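Local coordinates for ATP-dependent Clp protease proteolytic subunit (Listeria monocytogenes, PDB 4JCQ), which probably cleaves misfolded proteins as the serine peptidase of the ATP-dependent Clp system, its subunits stacking as two heptameric rings around a central cavity, at residues E135-R138 against M139-I143. Residues are numbered along the deposited sequence; the frame is centred on the assembly and turned at random.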
# COMPACT_ATOMS: atom_id res chain seq x y z
N GLU H 135 4.69 -32.79 24.18
CA GLU H 135 4.58 -32.41 22.78
C GLU H 135 5.92 -31.90 22.22
O GLU H 135 6.22 -32.11 21.04
CB GLU H 135 3.46 -31.38 22.59
CG GLU H 135 3.09 -31.09 21.14
CD GLU H 135 2.68 -32.33 20.35
OE1 GLU H 135 2.22 -33.33 20.94
OE2 GLU H 135 2.80 -32.29 19.11
N ILE H 136 6.70 -31.24 23.07
CA ILE H 136 8.07 -30.84 22.72
C ILE H 136 8.90 -32.08 22.36
O ILE H 136 9.62 -32.08 21.36
CB ILE H 136 8.75 -30.04 23.85
CG1 ILE H 136 8.09 -28.66 23.99
CG2 ILE H 136 10.25 -29.89 23.60
CD1 ILE H 136 8.51 -27.89 25.23
N ILE H 137 8.78 -33.13 23.17
CA ILE H 137 9.48 -34.39 22.94
C ILE H 137 9.03 -35.05 21.64
O ILE H 137 9.86 -35.47 20.83
CB ILE H 137 9.31 -35.36 24.14
CG1 ILE H 137 9.94 -34.77 25.42
CG2 ILE H 137 9.88 -36.74 23.84
CD1 ILE H 137 11.39 -34.34 25.27
N ARG H 138 7.71 -35.13 21.43
CA ARG H 138 7.14 -35.71 20.21
C ARG H 138 7.60 -34.98 18.95
O ARG H 138 7.99 -35.61 17.98
CB ARG H 138 5.61 -35.69 20.28
CG ARG H 138 5.00 -36.88 20.99
CD ARG H 138 3.49 -36.88 20.79
NE ARG H 138 2.92 -38.21 20.98
CZ ARG H 138 1.66 -38.53 20.72
NH1 ARG H 138 0.81 -37.61 20.26
NH2 ARG H 138 1.24 -39.77 20.92
N MET H 139 7.55 -33.65 19.00
CA MET H 139 8.00 -32.79 17.90
C MET H 139 9.47 -33.06 17.58
O MET H 139 9.83 -33.25 16.41
CB MET H 139 7.81 -31.32 18.26
CG MET H 139 8.16 -30.33 17.15
SD MET H 139 8.19 -28.61 17.72
CE MET H 139 6.45 -28.31 18.03
N ARG H 140 10.30 -33.09 18.62
CA ARG H 140 11.73 -33.34 18.46
C ARG H 140 12.02 -34.71 17.85
O ARG H 140 12.84 -34.82 16.94
CB ARG H 140 12.46 -33.18 19.81
CG ARG H 140 13.98 -33.36 19.74
CD ARG H 140 14.63 -32.43 18.72
NE ARG H 140 14.43 -31.02 19.06
CZ ARG H 140 15.21 -30.32 19.89
NH1 ARG H 140 14.93 -29.05 20.13
NH2 ARG H 140 16.26 -30.89 20.47
N GLU H 141 11.34 -35.74 18.35
CA GLU H 141 11.48 -37.10 17.82
C GLU H 141 11.12 -37.17 16.33
O GLU H 141 11.83 -37.80 15.54
CB GLU H 141 10.65 -38.09 18.63
CG GLU H 141 11.18 -38.36 20.03
CD GLU H 141 10.28 -39.24 20.87
OE1 GLU H 141 10.63 -39.51 22.04
OE2 GLU H 141 9.21 -39.68 20.37
N ARG H 142 10.02 -36.52 15.96
CA ARG H 142 9.56 -36.47 14.57
C ARG H 142 10.59 -35.82 13.65
O ARG H 142 10.94 -36.37 12.60
CB ARG H 142 8.21 -35.75 14.47
CG ARG H 142 7.63 -35.67 13.06
CD ARG H 142 6.29 -34.94 13.03
NE ARG H 142 6.38 -33.56 13.53
CZ ARG H 142 6.75 -32.51 12.81
NH1 ARG H 142 6.79 -31.31 13.37
NH2 ARG H 142 7.09 -32.65 11.54
N ILE H 143 11.09 -34.65 14.05
CA ILE H 143 12.07 -33.92 13.25
C ILE H 143 13.42 -34.64 13.21
O ILE H 143 14.08 -34.67 12.16
CB ILE H 143 12.22 -32.45 13.73
CG1 ILE H 143 10.87 -31.72 13.61
CG2 ILE H 143 13.28 -31.72 12.91
CD1 ILE H 143 10.78 -30.44 14.41
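I137 and E141 touch one turn apart on helix 133-151, where four successive alpha-helical bonds run from the amides of M139, R140, E141 and R142 to the carbonyls of E135, I136, I137 and R138, the one from E141 N to I137 O measuring 2.9 Å at an N-H...O angle of 165°. E141 meets that same carbonyl with its side chain, CG lying 3.3 Å from I137 O. With CG anti to its own carbonyl carbon (chi1 -71°) and the rest of the chain stretched out, the carboxylate sets OE1 3.4 Å from I137 CG2, an acid oxygen against a methyl. Of M139 and R140, only CB meets the preceding turn, M139 CB 3.3 Å from E135 O. The polar ends of the arginines find partners elsewhere: R140 forms a salt bridge with D163, R142 a salt bridge with D68 and a hydrogen bond with N110 of the second subunit, and R138 bridges to E172 of that subunit. Charge pairing within the turn probably counts for little, since R138 NE and E141 OE2 stay 6.5 Å apart; this is regular i, i+4 helix packing, CH groups resting on carbonyl oxygens, while the arginines tie the helix to its own chain and the adjoining subunit.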